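Local atomic coordinates of endoglucanase (PDB entry 6KDD), a protein that probably hydrolyses beta-1,4-glucosidic bonds of cellulose-type glucans, as a family 5 glycoside hydrolase. Residues 126-131 against 166-171. Residues are numbered along the deposited sequence; the frame is centred on the assembly and turned at random.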
ATOM      1  N   ILE A 126      12.567  -9.635   9.182  1.00 25.81           N
ATOM      2  CA  ILE A 126      12.677  -8.340   8.520  1.00 25.84           C
ATOM      3  C   ILE A 126      12.928  -7.331   9.624  1.00 26.10           C
ATOM      4  O   ILE A 126      13.745  -6.417   9.483  1.00 26.45           O
ATOM      5  CB  ILE A 126      11.390  -7.989   7.742  1.00 23.65           C
ATOM      6  CG1 ILE A 126      11.115  -8.982   6.620  1.00 22.89           C
ATOM      7  CG2 ILE A 126      11.439  -6.547   7.217  1.00 23.06           C
ATOM      8  CD1 ILE A 126       9.665  -8.917   6.099  1.00 24.95           C
ATOM      9  N   ALA A 127      12.151  -7.470  10.694  1.00 23.16           N
ATOM     10  CA  ALA A 127      12.214  -6.537  11.805  1.00 27.53           C
ATOM     11  C   ALA A 127      13.626  -6.529  12.388  1.00 27.38           C
ATOM     12  O   ALA A 127      14.147  -5.457  12.709  1.00 27.95           O
ATOM     13  CB  ALA A 127      11.156  -6.876  12.841  1.00 29.52           C
ATOM     14  N   LYS A 128      14.249  -7.710  12.445  1.00 29.66           N
ATOM     15  CA  LYS A 128      15.595  -7.823  12.991  1.00 33.40           C
ATOM     16  C   LYS A 128      16.595  -7.174  12.042  1.00 32.63           C
ATOM     17  O   LYS A 128      17.432  -6.390  12.471  1.00 26.30           O
ATOM     18  CB  LYS A 128      15.991  -9.286  13.194  1.00 35.61           C
ATOM     19  CG  LYS A 128      15.585  -9.841  14.553  1.00 48.82           C
ATOM     20  CD  LYS A 128      16.148 -11.212  14.864  1.00 49.33           C
ATOM     21  CE  LYS A 128      15.686 -11.732  16.206  1.00 50.37           C
ATOM     22  NZ  LYS A 128      15.454 -13.194  16.151  1.00 48.03           N
ATOM     23  N   PHE A 129      16.488  -7.517  10.753  1.00 24.69           N
ATOM     24  CA  PHE A 129      17.343  -6.955   9.726  1.00 23.81           C
ATOM     25  C   PHE A 129      17.313  -5.424   9.701  1.00 23.57           C
ATOM     26  O   PHE A 129      18.378  -4.816   9.570  1.00 21.99           O
ATOM     27  CB  PHE A 129      16.978  -7.572   8.370  1.00 24.15           C
ATOM     28  CG  PHE A 129      17.974  -7.275   7.281  1.00 25.43           C
ATOM     29  CD1 PHE A 129      17.867  -6.113   6.520  1.00 24.91           C
ATOM     30  CD2 PHE A 129      19.004  -8.166   7.004  1.00 30.28           C
ATOM     31  CE1 PHE A 129      18.793  -5.854   5.517  1.00 26.74           C
ATOM     32  CE2 PHE A 129      19.920  -7.906   5.997  1.00 28.46           C
ATOM     33  CZ  PHE A 129      19.802  -6.757   5.245  1.00 29.78           C
ATOM     34  N   PHE A 130      16.114  -4.800   9.822  1.00 21.72           N
ATOM     35  CA  PHE A 130      15.999  -3.356   9.683  1.00 21.76           C
ATOM     36  C   PHE A 130      15.914  -2.630  11.038  1.00 19.62           C
ATOM     37  O   PHE A 130      15.529  -1.470  11.097  1.00 20.92           O
ATOM     38  CB  PHE A 130      14.828  -2.974   8.744  1.00 21.23           C
ATOM     39  CG  PHE A 130      15.095  -3.304   7.297  1.00 21.34           C
ATOM     40  CD1 PHE A 130      15.924  -2.497   6.515  1.00 19.86           C
ATOM     41  CD2 PHE A 130      14.490  -4.401   6.691  1.00 23.69           C
ATOM     42  CE1 PHE A 130      16.193  -2.808   5.178  1.00 21.29           C
ATOM     43  CE2 PHE A 130      14.746  -4.700   5.352  1.00 21.44           C
ATOM     44  CZ  PHE A 130      15.593  -3.909   4.594  1.00 22.54           C
ATOM     45  N   LYS A 131      16.309  -3.270  12.139  1.00 21.85           N
ATOM     46  CA  LYS A 131      15.922  -2.700  13.420  1.00 26.94           C
ATOM     47  C   LYS A 131      16.603  -1.350  13.629  1.00 23.12           C
ATOM     48  O   LYS A 131      16.033  -0.454  14.246  1.00 25.21           O
ATOM     49  CB  LYS A 131      16.198  -3.692  14.555  1.00 31.01           C
ATOM     50  CG  LYS A 131      17.658  -4.060  14.765  1.00 35.98           C
ATOM     51  CD  LYS A 131      17.883  -4.969  15.989  1.00 41.34           C
ATOM     52  CE  LYS A 131      18.544  -4.242  17.143  1.00 39.98           C
ATOM     53  NZ  LYS A 131      17.547  -3.670  18.078  1.00 48.11           N
ATOM     54  N   ARG A 166       7.671  -5.756  17.620  1.00 33.35           N
ATOM     55  CA  ARG A 166       7.898  -4.832  18.727  1.00 36.40           C
ATOM     56  C   ARG A 166       9.059  -5.291  19.610  1.00 35.71           C
ATOM     57  O   ARG A 166       9.619  -4.485  20.349  1.00 37.40           O
ATOM     58  CB  ARG A 166       6.629  -4.655  19.564  1.00 37.40           C
ATOM     59  CG  ARG A 166       5.554  -3.812  18.903  1.00 33.65           C
ATOM     60  CD  ARG A 166       5.919  -2.355  18.983  1.00 37.11           C
ATOM     61  NE  ARG A 166       4.989  -1.455  18.314  1.00 39.52           N
ATOM     62  CZ  ARG A 166       5.293  -0.737  17.236  1.00 41.48           C
ATOM     63  NH1 ARG A 166       6.498  -0.843  16.686  1.00 39.35           N
ATOM     64  NH2 ARG A 166       4.389   0.080  16.728  1.00 37.73           N
ATOM     65  N   GLU A 167       9.416  -6.576  19.536  1.00 33.60           N
ATOM     66  CA  GLU A 167      10.486  -7.101  20.371  1.00 39.09           C
ATOM     67  C   GLU A 167      11.804  -6.458  19.954  1.00 41.47           C
ATOM     68  O   GLU A 167      12.639  -6.160  20.802  1.00 38.91           O
ATOM     69  CB  GLU A 167      10.640  -8.617  20.197  1.00 37.42           C
ATOM     70  CG  GLU A 167       9.503  -9.409  20.826  1.00 49.66           C
ATOM     71  CD  GLU A 167       9.563 -10.922  20.641  1.00 50.58           C
ATOM     72  OE1 GLU A 167       8.777 -11.614  21.300  1.00 61.47           O
ATOM     73  OE2 GLU A 167      10.401 -11.415  19.856  1.00 53.59           O
ATOM     74  N   SER A 168      11.992  -6.281  18.638  1.00 34.13           N
ATOM     75  CA  SER A 168      13.231  -5.725  18.107  1.00 33.74           C
ATOM     76  C   SER A 168      13.029  -4.289  17.648  1.00 32.23           C
ATOM     77  O   SER A 168      14.007  -3.548  17.548  1.00 34.15           O
ATOM     78  CB  SER A 168      13.795  -6.566  16.983  1.00 34.26           C
ATOM     79  OG  SER A 168      12.856  -6.608  15.902  1.00 37.51           O
ATOM     80  N   ASN A 169      11.774  -3.887  17.389  1.00 31.56           N
ATOM     81  CA  ASN A 169      11.482  -2.503  17.020  1.00 32.12           C
ATOM     82  C   ASN A 169      10.365  -1.960  17.908  1.00 38.34           C
ATOM     83  O   ASN A 169       9.186  -1.948  17.527  1.00 34.39           O
ATOM     84  CB  ASN A 169      11.085  -2.361  15.543  1.00 30.02           C
ATOM     85  CG  ASN A 169      12.142  -2.831  14.566  1.00 25.96           C
ATOM     86  OD1 ASN A 169      12.697  -2.019  13.848  1.00 26.15           O
ATOM     87  ND2 ASN A 169      12.407  -4.128  14.484  1.00 27.63           N
ATOM     88  N   PRO A 170      10.691  -1.488  19.134  1.00 38.08           N
ATOM     89  CA  PRO A 170       9.653  -1.083  20.074  1.00 35.70           C
ATOM     90  C   PRO A 170       8.799   0.119  19.663  1.00 33.73           C
ATOM     91  O   PRO A 170       7.692   0.251  20.166  1.00 34.74           O
ATOM     92  CB  PRO A 170      10.469  -0.827  21.352  1.00 40.46           C
ATOM     93  CG  PRO A 170      11.815  -0.389  20.832  1.00 37.25           C
ATOM     94  CD  PRO A 170      12.055  -1.351  19.685  1.00 40.35           C
ATOM     95  N   THR A 171       9.279   0.990  18.753  1.00 28.70           N
ATOM     96  CA  THR A 171       8.603   2.249  18.488  1.00 31.73           C
ATOM     97  C   THR A 171       8.368   2.534  16.998  1.00 29.17           C
ATOM     98  O   THR A 171       7.883   3.615  16.666  1.00 30.70           O
ATOM     99  CB  THR A 171       9.377   3.461  19.038  1.00 37.89           C
ATOM    100  OG1 THR A 171      10.658   3.524  18.402  1.00 35.92           O
ATOM    101  CG2 THR A 171       9.504   3.465  20.552  1.00 41.83           C
TER
HETATM  102  O   HOH W   1      14.370  -0.474  16.643  1.00 37.21           O
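N169 reaches across to the last turn of helix 112-129, where its ND2 donates a nearly straight hydrogen bond to A127 O (2.8 Å, N-H...O 166°). The acceptor oxygen lies in the amide plane of N169, whereas the donor stands above the carbonyl plane of A127. A chi1 of -60° sets CG of N169 anti to its carbonyl carbon, beside the backbone N. Packing is tight here: A127 CB touches N169 ND2 at 3.4 Å and also meets S168 OG. On the other branch of the amide, N169 OD1 lies 3.3 Å from K131 CA. R172 NE hydrogen-bonds to N169 OD1, and N169 ND2 also makes a weak bond to S168 OG. A leucine in place of N169 would probably leave A127 O without this donor and R172 NE without its acceptor. The outer side is looser. K131, its chain bent at chi3 and chi4, brings NZ only to 3.6 Å from S168 O, while a water donates to both K131 O (2.9 Å) and S168 O (3.2 Å). A127 and N169 also touch F139 of strand 137-140. The contact joins the C-terminal ends of two successive outer helices around the (beta/alpha)8 TIM barrel of this glycoside hydrolase family.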